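Local coordinates for tubulin-like protein CetZ1 (Haloferax volcanii, PDB 4B46) that controls cell shape as a GTP-binding tubulin/FtsZ homologue, and is essential for developing the rod-shaped cells needed for efficient swimming, at residues A[35-40]-A[84-89]; A[118-123]-A[155-160]; A[145-150]-A[359-364]; A[295-300]-A[316-321]. One frame throughout, in Å; residues are numbered along the deposited sequence.

Contact 1: residues A[35-40]-A[84-89]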
loop_
_atom_site.group_PDB
_atom_site.type_symbol
_atom_site.label_atom_id
_atom_site.label_comp_id
_atom_site.label_asym_id
_atom_site.label_seq_id
_atom_site.Cartn_x
_atom_site.Cartn_y
_atom_site.Cartn_z
ATOM N N VAL A 35 11.457 -6.109 5.883
ATOM C CA VAL A 35 11.597 -7.565 5.922
ATOM C C VAL A 35 10.887 -8.159 4.701
ATOM O O VAL A 35 9.861 -7.630 4.266
ATOM C CB VAL A 35 11.006 -8.143 7.238
ATOM C CG1 VAL A 35 10.928 -9.663 7.190
ATOM C CG2 VAL A 35 11.847 -7.694 8.454
ATOM N N ALA A 36 11.451 -9.224 4.134
ATOM C CA ALA A 36 10.853 -9.923 2.990
ATOM C C ALA A 36 10.647 -11.390 3.343
ATOM O O ALA A 36 11.562 -12.049 3.855
ATOM C CB ALA A 36 11.750 -9.813 1.769
ATOM N N VAL A 37 9.445 -11.892 3.088
ATOM C CA VAL A 37 9.110 -13.277 3.396
ATOM C C VAL A 37 8.684 -13.964 2.113
ATOM O O VAL A 37 7.837 -13.448 1.381
ATOM C CB VAL A 37 7.941 -13.390 4.396
ATOM C CG1 VAL A 37 7.707 -14.862 4.774
ATOM C CG2 VAL A 37 8.200 -12.543 5.651
ATOM N N ASN A 38 9.265 -15.125 1.839
ATOM C CA ASN A 38 8.920 -15.853 0.618
ATOM C C ASN A 38 9.193 -17.342 0.789
ATOM O O ASN A 38 9.884 -17.750 1.731
ATOM C CB ASN A 38 9.677 -15.280 -0.595
ATOM C CG ASN A 38 8.926 -15.480 -1.926
ATOM O OD1 ASN A 38 8.212 -16.468 -2.122
ATOM N ND2 ASN A 38 9.102 -14.535 -2.845
ATOM N N SER A 39 8.632 -18.155 -0.103
ATOM C CA SER A 39 8.869 -19.594 -0.066
ATOM C C SER A 39 9.714 -19.981 -1.259
ATOM O O SER A 39 10.074 -21.148 -1.433
ATOM C CB SER A 39 7.545 -20.355 -0.108
ATOM O OG SER A 39 6.794 -19.997 -1.256
ATOM N N ALA A 40 10.019 -18.993 -2.092
ATOM C CA ALA A 40 10.834 -19.216 -3.276
ATOM C C ALA A 40 12.178 -18.563 -3.039
ATOM O O ALA A 40 12.261 -17.343 -2.870
ATOM C CB ALA A 40 10.150 -18.637 -4.539
ATOM N N ASP A 84 7.030 -18.584 13.197
ATOM C CA ASP A 84 8.123 -18.286 14.113
ATOM C C ASP A 84 9.405 -17.919 13.372
ATOM O O ASP A 84 10.232 -17.185 13.901
ATOM C CB ASP A 84 8.353 -19.441 15.096
ATOM C CG ASP A 84 7.253 -19.534 16.152
ATOM O OD1 ASP A 84 6.691 -18.480 16.519
ATOM O OD2 ASP A 84 6.940 -20.654 16.608
ATOM N N GLU A 85 9.570 -18.415 12.146
ATOM C CA GLU A 85 10.706 -18.003 11.320
ATOM C C GLU A 85 10.595 -16.522 10.992
ATOM O O GLU A 85 11.577 -15.778 11.027
ATOM C CB GLU A 85 10.765 -18.797 10.016
ATOM C CG GLU A 85 11.228 -20.222 10.167
ATOM C CD GLU A 85 11.542 -20.858 8.827
ATOM O OE1 GLU A 85 10.596 -21.233 8.100
ATOM O OE2 GLU A 85 12.738 -20.979 8.492
ATOM N N VAL A 86 9.384 -16.105 10.651
ATOM C CA VAL A 86 9.133 -14.713 10.338
ATOM C C VAL A 86 9.350 -13.866 11.589
ATOM O O VAL A 86 10.036 -12.841 11.546
ATOM C CB VAL A 86 7.715 -14.509 9.801
ATOM C CG1 VAL A 86 7.515 -13.045 9.393
ATOM C CG2 VAL A 86 7.466 -15.443 8.623
ATOM N N GLN A 87 8.791 -14.319 12.708
ATOM C CA GLN A 87 8.905 -13.596 13.975
ATOM C C GLN A 87 10.360 -13.471 14.413
ATOM O O GLN A 87 10.749 -12.476 15.034
ATOM C CB GLN A 87 8.075 -14.265 15.075
ATOM C CG GLN A 87 7.958 -13.424 16.351
ATOM C CD GLN A 87 7.439 -12.014 16.076
ATOM O OE1 GLN A 87 6.498 -11.818 15.298
ATOM N NE2 GLN A 87 8.071 -11.023 16.695
ATOM N N GLY A 88 11.156 -14.481 14.083
ATOM C CA GLY A 88 12.580 -14.454 14.347
ATOM C C GLY A 88 13.211 -13.203 13.770
ATOM O O GLY A 88 13.959 -12.508 14.454
ATOM N N ALA A 89 12.885 -12.906 12.515
ATOM C CA ALA A 89 13.382 -11.709 11.829
ATOM C C ALA A 89 12.785 -10.408 12.356
ATOM O O ALA A 89 13.462 -9.382 12.409
ATOM C CB ALA A 89 13.110 -11.811 10.351
#
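In the Rossmann-like GTPase domain of the tubulin family, the parallel sheet is covered by helices, and here V35 and V37 of strand 31-38 receive A89 and V86 of helix 83-90. V37 and V86 meet through both of their methyl branches: V37 CG2 lies 3.8 Å from V86 CG1, and V37 CG1 lies 3.9 Å from V86 CG2. The two side chains cross at about a right angle. In V37, CG1 stands anti to the backbone N (chi1 -175°), which spreads both methyls over the helix. The other pair is looser, with V35 CG1 4.4 Å from A89 CB; a single methyl at A89 fills this spot without pushing the helix off the strand. Valine suits the strand positions because its branched CB is at ease in extended backbone and offers a broad apolar surface. At the strand end, N38 forms an Asx turn. N38 OD1 accepts S39 N at 2.7 Å in the carbonyl plane on a lone pair, and A40 N at 3.1 Å from above that plane, just where A40 takes the N-cap position of the next helix. S39 OG bonds to T111 OG1, tying this turn to the GTP-binding residues. Around this valine pair, V37 touches I6 and F8 of strand 3-8, V86 touches L119 of helix 111-126, and A89 rests on V56 of strand 55-57.

Contact 2: residues A[118-123]-A[155-160]; sequences VLAKHL and QTFVRE
A120 and K121 on helix 111-126 meet E160 on helix 144-160, while F157, three residues earlier, reaches A120 with its ring edge. The segment axes approach to 8.8 Å and run nearly parallel, 16° apart. Alanine permits this closeness: A120 CB lies 3.7 Å from E160 O and 4.1 Å from E160 CB, and its single methyl lets the helices come this close. F157 has CG anti to its N (chi1 -156°), which swings the ring toward the neighbouring helix, and A120 CB sits near the ring plane, 4.2 Å from F157 CE1. The F157 side chain also touches A116 and P117 of helix 111-126 and V103 of strand 100-106. The E160 chain is bent at chi2 (-60°), bringing its carboxylate obliquely across the methylenes of the extended K121. E160 OE1 comes within 3.4 Å of K121 CG, but K121 NZ remains 5.1 Å from E160 OE2, too far for a salt bridge, though the opposite charges may still attract weakly; the lysine's end leads away. With an alanine in place of E160 the carboxylate is gone, and the K121 methylenes would probably lose their cover and its NZ the nearby opposite charge. Arginine suits the outer side of helix 144-160, where R159 NH1 donates to Q155 O at 2.7 Å. Two near-parallel helices side by side on one face of a parallel sheet, each linking consecutive strands in a beta-alpha-beta crossover, are typical of the Rossmann-like GTPase domain of tubulin and FtsZ.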
loop_
_atom_site.group_PDB
_atom_site.type_symbol
_atom_site.label_atom_id
_atom_site.label_comp_id
_atom_site.label_asym_id
_atom_site.label_seq_id
_atom_site.Cartn_x
_atom_site.Cartn_y
_atom_site.Cartn_z
ATOM N N VAL A 118 -2.263 -14.109 7.283
ATOM C CA VAL A 118 -1.796 -14.870 8.430
ATOM C C VAL A 118 -0.827 -14.014 9.232
ATOM O O VAL A 118 -0.914 -13.941 10.458
ATOM C CB VAL A 118 -1.130 -16.205 7.997
ATOM C CG1 VAL A 118 -0.362 -16.854 9.168
ATOM C CG2 VAL A 118 -2.174 -17.151 7.448
ATOM N N LEU A 119 0.077 -13.339 8.536
ATOM C CA LEU A 119 1.021 -12.465 9.223
ATOM C C LEU A 119 0.307 -11.298 9.903
ATOM O O LEU A 119 0.628 -10.963 11.055
ATOM C CB LEU A 119 2.094 -11.929 8.272
ATOM C CG LEU A 119 3.071 -10.930 8.918
ATOM C CD1 LEU A 119 3.809 -11.524 10.127
ATOM C CD2 LEU A 119 4.058 -10.385 7.889
ATOM N N ALA A 120 -0.648 -10.680 9.200
ATOM C CA ALA A 120 -1.347 -9.515 9.759
ATOM C C ALA A 120 -2.020 -9.871 11.079
ATOM O O ALA A 120 -1.931 -9.125 12.050
ATOM C CB ALA A 120 -2.364 -8.940 8.764
ATOM N N LYS A 121 -2.682 -11.025 11.104
ATOM C CA LYS A 121 -3.336 -11.521 12.306
ATOM C C LYS A 121 -2.321 -11.759 13.433
ATOM O O LYS A 121 -2.555 -11.386 14.585
ATOM C CB LYS A 121 -4.098 -12.813 11.991
ATOM C CG LYS A 121 -5.006 -13.266 13.118
ATOM C CD LYS A 121 -5.720 -14.566 12.784
ATOM C CE LYS A 121 -6.583 -15.017 13.955
ATOM N NZ LYS A 121 -7.135 -16.386 13.762
ATOM N N HIS A 122 -1.194 -12.375 13.087
ATOM C CA HIS A 122 -0.123 -12.644 14.048
ATOM C C HIS A 122 0.401 -11.338 14.651
ATOM O O HIS A 122 0.605 -11.236 15.868
ATOM C CB HIS A 122 1.004 -13.412 13.347
ATOM C CG HIS A 122 2.294 -13.444 14.109
ATOM N ND1 HIS A 122 2.576 -14.399 15.061
ATOM C CD2 HIS A 122 3.389 -12.650 14.036
ATOM C CE1 HIS A 122 3.783 -14.183 15.557
ATOM N NE2 HIS A 122 4.296 -13.125 14.955
ATOM N N LEU A 123 0.616 -10.341 13.797
ATOM C CA LEU A 123 1.121 -9.049 14.256
ATOM C C LEU A 123 0.159 -8.323 15.205
ATOM O O LEU A 123 0.584 -7.771 16.229
ATOM C CB LEU A 123 1.457 -8.152 13.073
ATOM C CG LEU A 123 2.649 -8.594 12.228
ATOM C CD1 LEU A 123 2.806 -7.693 11.000
ATOM C CD2 LEU A 123 3.901 -8.578 13.074
ATOM N N GLN A 155 -10.856 -11.137 0.984
ATOM C CA GLN A 155 -11.850 -11.361 2.031
ATOM C C GLN A 155 -11.182 -11.514 3.391
ATOM O O GLN A 155 -11.644 -10.954 4.379
ATOM C CB GLN A 155 -12.676 -12.620 1.748
ATOM C CG GLN A 155 -13.452 -12.602 0.448
ATOM C CD GLN A 155 -14.698 -11.745 0.519
ATOM O OE1 GLN A 155 -14.789 -10.707 -0.135
ATOM N NE2 GLN A 155 -15.672 -12.181 1.310
ATOM N N THR A 156 -10.089 -12.270 3.430
ATOM C CA THR A 156 -9.417 -12.560 4.696
ATOM C C THR A 156 -8.532 -11.404 5.121
ATOM O O THR A 156 -8.553 -10.988 6.281
ATOM C CB THR A 156 -8.552 -13.833 4.596
ATOM O OG1 THR A 156 -9.339 -14.891 4.050
ATOM C CG2 THR A 156 -8.043 -14.253 5.980
ATOM N N PHE A 157 -7.746 -10.894 4.177
ATOM C CA PHE A 157 -6.803 -9.801 4.451
ATOM C C PHE A 157 -7.500 -8.563 5.044
ATOM O O PHE A 157 -7.013 -7.965 6.012
ATOM C CB PHE A 157 -6.097 -9.413 3.148
ATOM C CG PHE A 157 -4.757 -8.761 3.334
ATOM C CD1 PHE A 157 -4.174 -8.660 4.586
ATOM C CD2 PHE A 157 -4.066 -8.276 2.239
ATOM C CE1 PHE A 157 -2.926 -8.067 4.744
ATOM C CE2 PHE A 157 -2.823 -7.676 2.388
ATOM C CZ PHE A 157 -2.257 -7.567 3.652
ATOM N N VAL A 158 -8.635 -8.181 4.459
ATOM C CA VAL A 158 -9.319 -6.959 4.875
ATOM C C VAL A 158 -9.804 -7.090 6.316
ATOM O O VAL A 158 -9.874 -6.108 7.053
ATOM C CB VAL A 158 -10.478 -6.580 3.905
ATOM C CG1 VAL A 158 -11.670 -7.499 4.096
ATOM C CG2 VAL A 158 -10.893 -5.118 4.094
ATOM N N ARG A 159 -10.100 -8.317 6.726
ATOM C CA ARG A 159 -10.589 -8.573 8.070
ATOM C C ARG A 159 -9.478 -8.635 9.117
ATOM O O ARG A 159 -9.748 -8.527 10.312
ATOM C CB ARG A 159 -11.422 -9.859 8.095
ATOM C CG ARG A 159 -12.828 -9.688 7.529
ATOM C CD ARG A 159 -13.429 -11.023 7.112
ATOM N NE ARG A 159 -14.793 -10.900 6.595
ATOM C CZ ARG A 159 -15.110 -10.466 5.375
ATOM N NH1 ARG A 159 -14.162 -10.086 4.528
ATOM N NH2 ARG A 159 -16.383 -10.402 5.003
ATOM N N GLU A 160 -8.232 -8.801 8.679
ATOM C CA GLU A 160 -7.122 -8.999 9.626
ATOM C C GLU A 160 -6.235 -7.783 9.829
ATOM O O GLU A 160 -5.355 -7.800 10.680
ATOM C CB GLU A 160 -6.235 -10.174 9.193
ATOM C CG GLU A 160 -6.962 -11.513 9.059
ATOM C CD GLU A 160 -7.613 -11.988 10.346
ATOM O OE1 GLU A 160 -7.284 -11.475 11.437
ATOM O OE2 GLU A 160 -8.464 -12.890 10.262
#

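Contact 3: residues A[145-150]-A[359-364]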
loop_
_atom_site.group_PDB
_atom_site.type_symbol
_atom_site.label_atom_id
_atom_site.label_comp_id
_atom_site.label_asym_id
_atom_site.label_seq_id
_atom_site.Cartn_x
_atom_site.Cartn_y
_atom_site.Cartn_z
ATOM N N ILE A 145 -7.645 -18.080 -12.319
ATOM C CA ILE A 145 -7.151 -18.548 -11.021
ATOM C C ILE A 145 -6.567 -17.395 -10.192
ATOM O O ILE A 145 -6.699 -17.368 -8.974
ATOM C CB ILE A 145 -6.136 -19.704 -11.142
ATOM C CG1 ILE A 145 -5.844 -20.289 -9.754
ATOM C CG2 ILE A 145 -4.859 -19.242 -11.800
ATOM C CD1 ILE A 145 -7.038 -21.016 -9.140
ATOM N N TYR A 146 -5.939 -16.429 -10.849
ATOM C CA TYR A 146 -5.363 -15.301 -10.127
ATOM C C TYR A 146 -6.440 -14.379 -9.592
ATOM O O TYR A 146 -6.326 -13.872 -8.484
ATOM C CB TYR A 146 -4.325 -14.583 -10.995
ATOM C CG TYR A 146 -3.391 -15.611 -11.597
ATOM C CD1 TYR A 146 -2.381 -16.204 -10.829
ATOM C CD2 TYR A 146 -3.568 -16.049 -12.901
ATOM C CE1 TYR A 146 -1.542 -17.191 -11.375
ATOM C CE2 TYR A 146 -2.745 -17.028 -13.449
ATOM C CZ TYR A 146 -1.738 -17.589 -12.688
ATOM O OH TYR A 146 -0.942 -18.552 -13.262
ATOM N N THR A 147 -7.506 -14.198 -10.364
ATOM C CA THR A 147 -8.650 -13.420 -9.906
ATOM C C THR A 147 -9.308 -14.086 -8.690
ATOM O O THR A 147 -9.641 -13.416 -7.708
ATOM C CB THR A 147 -9.683 -13.265 -11.033
ATOM O OG1 THR A 147 -9.025 -12.740 -12.189
ATOM C CG2 THR A 147 -10.798 -12.325 -10.618
ATOM N N LEU A 148 -9.493 -15.403 -8.770
ATOM C CA LEU A 148 -10.061 -16.178 -7.665
ATOM C C LEU A 148 -9.193 -16.111 -6.407
ATOM O O LEU A 148 -9.710 -15.907 -5.308
ATOM C CB LEU A 148 -10.285 -17.637 -8.073
ATOM C CG LEU A 148 -10.874 -18.601 -7.031
ATOM C CD1 LEU A 148 -12.192 -18.094 -6.461
ATOM C CD2 LEU A 148 -11.057 -20.010 -7.623
ATOM N N ASN A 149 -7.884 -16.300 -6.560
ATOM C CA ASN A 149 -6.983 -16.161 -5.415
ATOM C C ASN A 149 -7.121 -14.800 -4.762
ATOM O O ASN A 149 -7.137 -14.696 -3.539
ATOM C CB ASN A 149 -5.526 -16.372 -5.812
ATOM C CG ASN A 149 -5.192 -17.836 -6.037
ATOM O OD1 ASN A 149 -5.947 -18.721 -5.648
ATOM N ND2 ASN A 149 -4.055 -18.091 -6.662
ATOM N N ALA A 150 -7.241 -13.755 -5.582
ATOM C CA ALA A 150 -7.289 -12.397 -5.057
ATOM C C ALA A 150 -8.574 -12.174 -4.284
ATOM O O ALA A 150 -8.573 -11.563 -3.208
ATOM C CB ALA A 150 -7.162 -11.383 -6.181
ATOM N N GLN A 359 -15.992 -10.124 -4.359
ATOM C CA GLN A 359 -16.950 -10.761 -3.461
ATOM C C GLN A 359 -17.827 -11.776 -4.205
ATOM O O GLN A 359 -18.043 -12.889 -3.721
ATOM C CB GLN A 359 -17.799 -9.711 -2.729
ATOM C CG GLN A 359 -16.967 -8.824 -1.804
ATOM C CD GLN A 359 -17.746 -7.665 -1.191
ATOM O OE1 GLN A 359 -18.783 -7.237 -1.709
ATOM N NE2 GLN A 359 -17.238 -7.145 -0.080
ATOM N N GLN A 360 -18.313 -11.396 -5.384
ATOM C CA GLN A 360 -19.128 -12.290 -6.195
ATOM C C GLN A 360 -18.323 -13.516 -6.651
ATOM O O GLN A 360 -18.818 -14.645 -6.613
ATOM C CB GLN A 360 -19.694 -11.552 -7.408
ATOM C CG GLN A 360 -20.725 -12.339 -8.189
ATOM C CD GLN A 360 -22.033 -12.469 -7.443
ATOM O OE1 GLN A 360 -22.564 -11.485 -6.934
ATOM N NE2 GLN A 360 -22.551 -13.689 -7.357
ATOM N N VAL A 361 -17.090 -13.282 -7.089
ATOM C CA VAL A 361 -16.185 -14.362 -7.474
ATOM C C VAL A 361 -15.976 -15.358 -6.329
ATOM O O VAL A 361 -16.095 -16.567 -6.522
ATOM C CB VAL A 361 -14.821 -13.808 -7.938
ATOM C CG1 VAL A 361 -13.785 -14.927 -8.019
ATOM C CG2 VAL A 361 -14.963 -13.116 -9.281
ATOM N N ALA A 362 -15.680 -14.846 -5.139
ATOM C CA ALA A 362 -15.468 -15.696 -3.971
ATOM C C ALA A 362 -16.728 -16.475 -3.588
ATOM O O ALA A 362 -16.665 -17.662 -3.270
ATOM C CB ALA A 362 -14.990 -14.866 -2.806
ATOM N N ILE A 363 -17.870 -15.797 -3.624
ATOM C CA ILE A 363 -19.150 -16.405 -3.276
ATOM C C ILE A 363 -19.524 -17.561 -4.201
ATOM O O ILE A 363 -19.951 -18.620 -3.736
ATOM C CB ILE A 363 -20.281 -15.350 -3.255
ATOM C CG1 ILE A 363 -20.230 -14.545 -1.959
ATOM C CG2 ILE A 363 -21.650 -16.005 -3.401
ATOM C CD1 ILE A 363 -21.315 -13.486 -1.862
ATOM N N GLU A 364 -19.360 -17.359 -5.508
ATOM C CA GLU A 364 -19.668 -18.392 -6.489
ATOM C C GLU A 364 -18.790 -19.628 -6.301
ATOM O O GLU A 364 -19.262 -20.754 -6.431
ATOM C CB GLU A 364 -19.527 -17.852 -7.915
ATOM C CG GLU A 364 -20.606 -16.862 -8.312
ATOM C CD GLU A 364 -20.334 -16.207 -9.655
ATOM O OE1 GLU A 364 -19.322 -16.562 -10.301
ATOM O OE2 GLU A 364 -21.129 -15.330 -10.058
#
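T147 is the first residue of helix 144-160 here to meet V361 of helix 353-366. It does so with its methyl, T147 CG2 lying 4.4 Å from V361 CG2, while T147 OG1 turns back to its own helix in a weak hydrogen bond to G143 O. Threonine serves both needs, one apolar branch outward and one polar branch satisfied at home. L148 follows and makes the closer approach: L148 CD1 is 3.9 Å from V361 CG1, and the same methyl of V361 is also 3.9 Å from L148 CA. With CG anti to the backbone N (chi1 180°) and chi2 at 55°, L148 brings CD1 against V361 CG1 and goes on to touch A365. The contact thus joins the GTPase domain to the helix that ends the modelled C-terminal domain, the two-domain build of the tubulin family; the side chain of T147 is about 9 Å from the bound GDP. V361, compact and branched, fits against the backbone of the facing helix and also touches A151. N149 points away from helix 353-366; its ND2 donates to A70 O and G108 O, a buried amide well matched to two carbonyls.

Contact 4: residues A[295-300]-A[316-321]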
loop_
_atom_site.group_PDB
_atom_site.type_symbol
_atom_site.label_atom_id
_atom_site.label_comp_id
_atom_site.label_asym_id
_atom_site.label_seq_id
_atom_site.Cartn_x
_atom_site.Cartn_y
_atom_site.Cartn_z
ATOM N N ALA A 295 -11.133 11.517 4.653
ATOM C CA ALA A 295 -10.187 11.905 3.615
ATOM C C ALA A 295 -9.023 12.658 4.239
ATOM O O ALA A 295 -9.190 13.373 5.227
ATOM C CB ALA A 295 -10.874 12.780 2.558
ATOM N N LEU A 296 -7.843 12.494 3.657
ATOM C CA LEU A 296 -6.673 13.229 4.088
ATOM C C LEU A 296 -5.975 13.753 2.857
ATOM O O LEU A 296 -5.659 12.993 1.946
ATOM C CB LEU A 296 -5.716 12.324 4.860
ATOM C CG LEU A 296 -4.334 12.904 5.167
ATOM C CD1 LEU A 296 -4.397 14.111 6.132
ATOM C CD2 LEU A 296 -3.404 11.824 5.744
ATOM N N LEU A 297 -5.743 15.058 2.838
ATOM C CA LEU A 297 -5.026 15.709 1.759
ATOM C C LEU A 297 -3.592 15.945 2.197
ATOM O O LEU A 297 -3.340 16.443 3.295
ATOM C CB LEU A 297 -5.694 17.052 1.420
ATOM C CG LEU A 297 -4.947 17.950 0.442
ATOM C CD1 LEU A 297 -4.761 17.241 -0.895
ATOM C CD2 LEU A 297 -5.699 19.281 0.255
ATOM N N VAL A 298 -2.651 15.592 1.333
ATOM C CA VAL A 298 -1.250 15.811 1.618
ATOM C C VAL A 298 -0.590 16.537 0.454
ATOM O O VAL A 298 -0.622 16.058 -0.681
ATOM C CB VAL A 298 -0.517 14.473 1.861
ATOM C CG1 VAL A 298 0.969 14.719 2.096
ATOM C CG2 VAL A 298 -1.131 13.732 3.044
ATOM N N LEU A 299 0.003 17.693 0.740
ATOM C CA LEU A 299 0.782 18.438 -0.251
ATOM C C LEU A 299 2.261 18.335 0.094
ATOM O O LEU A 299 2.658 18.655 1.195
ATOM C CB LEU A 299 0.375 19.913 -0.268
ATOM C CG LEU A 299 -0.704 20.374 -1.245
ATOM C CD1 LEU A 299 -0.251 20.189 -2.688
ATOM C CD2 LEU A 299 -1.994 19.632 -1.001
ATOM N N ALA A 300 3.083 17.888 -0.845
ATOM C CA ALA A 300 4.511 17.767 -0.583
ATOM C C ALA A 300 5.292 18.593 -1.584
ATOM O O ALA A 300 5.028 18.544 -2.783
ATOM C CB ALA A 300 4.939 16.308 -0.650
ATOM N N LYS A 316 -12.020 21.923 1.669
ATOM C CA LYS A 316 -13.430 22.212 1.390
ATOM C C LYS A 316 -13.887 21.576 0.081
ATOM O O LYS A 316 -14.960 20.981 0.009
ATOM C CB LYS A 316 -13.692 23.719 1.340
ATOM C CG LYS A 316 -13.602 24.397 2.693
ATOM C CD LYS A 316 -13.956 25.869 2.596
ATOM C CE LYS A 316 -14.018 26.503 3.973
ATOM N NZ LYS A 316 -14.298 27.969 3.881
ATOM N N TRP A 317 -13.072 21.708 -0.954
ATOM C CA TRP A 317 -13.420 21.130 -2.247
ATOM C C TRP A 317 -13.539 19.596 -2.150
ATOM O O TRP A 317 -14.472 18.999 -2.692
ATOM C CB TRP A 317 -12.424 21.576 -3.324
ATOM C CG TRP A 317 -12.791 21.135 -4.722
ATOM C CD1 TRP A 317 -13.557 21.819 -5.628
ATOM C CD2 TRP A 317 -12.411 19.910 -5.365
ATOM N NE1 TRP A 317 -13.672 21.092 -6.794
ATOM C CE2 TRP A 317 -12.977 19.919 -6.657
ATOM C CE3 TRP A 317 -11.646 18.805 -4.972
ATOM C CZ2 TRP A 317 -12.804 18.867 -7.558
ATOM C CZ3 TRP A 317 -11.473 17.764 -5.872
ATOM C CH2 TRP A 317 -12.053 17.803 -7.150
ATOM N N ILE A 318 -12.620 18.963 -1.429
ATOM C CA ILE A 318 -12.687 17.512 -1.232
ATOM C C ILE A 318 -13.971 17.108 -0.506
ATOM O O ILE A 318 -14.606 16.105 -0.841
ATOM C CB ILE A 318 -11.426 16.979 -0.506
ATOM C CG1 ILE A 318 -10.227 17.063 -1.453
ATOM C CG2 ILE A 318 -11.623 15.532 -0.008
ATOM C CD1 ILE A 318 -8.895 16.819 -0.797
ATOM N N GLU A 319 -14.357 17.894 0.490
ATOM C CA GLU A 319 -15.590 17.615 1.205
ATOM C C GLU A 319 -16.806 17.692 0.267
ATOM O O GLU A 319 -17.698 16.847 0.318
ATOM C CB GLU A 319 -15.744 18.568 2.395
ATOM C CG GLU A 319 -17.148 18.593 2.972
ATOM C CD GLU A 319 -17.594 17.230 3.476
ATOM O OE1 GLU A 319 -16.726 16.370 3.766
ATOM O OE2 GLU A 319 -18.818 17.015 3.578
ATOM N N GLU A 320 -16.818 18.695 -0.602
ATOM C CA GLU A 320 -17.866 18.833 -1.612
ATOM C C GLU A 320 -17.955 17.618 -2.526
ATOM O O GLU A 320 -19.047 17.184 -2.881
ATOM C CB GLU A 320 -17.638 20.091 -2.452
ATOM C CG GLU A 320 -17.697 21.384 -1.636
ATOM C CD GLU A 320 -17.348 22.617 -2.447
ATOM O OE1 GLU A 320 -17.737 22.682 -3.633
ATOM O OE2 GLU A 320 -16.686 23.521 -1.896
ATOM N N GLN A 321 -16.800 17.065 -2.890
ATOM C CA GLN A 321 -16.745 15.967 -3.842
ATOM C C GLN A 321 -16.976 14.596 -3.211
ATOM O O GLN A 321 -17.259 13.632 -3.913
ATOM C CB GLN A 321 -15.390 15.965 -4.558
ATOM C CG GLN A 321 -15.095 17.246 -5.328
ATOM C CD GLN A 321 -16.029 17.448 -6.504
ATOM O OE1 GLN A 321 -16.384 16.498 -7.193
ATOM N NE2 GLN A 321 -16.432 18.692 -6.737
#
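I318 of helix 308-322 packs onto A295 and L297 of strand 294-301, the first strand of a beta-alpha-beta unit in the C-terminal domain; the helix then leads to the parallel neighbouring strand 326-333. Along the helix, W317 takes no part in the strand contact and touches R276 and A279 of helix 265-280. I318 carries the contact with two branches. I318 CG2, anti to the backbone N (chi1 -71° turns CG1 the other way, beside that N), lies 3.8 Å from A295 CB, while the extended CG1 branch carries I318 CD1 farther along the strand to 3.9 Å from L297 CB. I318 CD1 is 4.2 Å from each of L297 CD1 and L297 CD2, so the isoleucine methyl nestles against the whole leucine fork. Isoleucine suits this place because one branched residue can reach two strand positions on the same face; the small A295 lets the helix lie close, and the L297 fork meets the end of I318. V275 and I344 complete the apolar surroundings of both L297 and I318, while I318 O accepts a hydrogen bond from T322 OG1 near the helix end. E319 touches S324 and V327, where the chain enters strand 326-333. Q321 closes the segment by folding its aliphatic part back on the tryptophan: Q321 CG stands 3.4 Å above the W317 ring plane, offset toward the rim.

Contacts 1, 2 and 4 are met in that order along the chain, contact 4 lying inside the long loop that contact 3 closes, while contacts 2 and 3 alternate their segments. Contacts 1 and 2, with centres about 16 Å apart, belong to the GTPase domain and touch through a probable Q87–H122 hydrogen bond. Contact 3, its centre about 18 Å from that of contact 2, shares helix 144-160 with it; that helix packs on helix 111-126 and on helix 353-366. Contact 4 stands apart, its centre about 38 Å from that of contact 1, near the far end of the same mixed sheet, which runs on through both domains. Contact 3 thus ties the C-terminal helix to the nucleotide-binding domain.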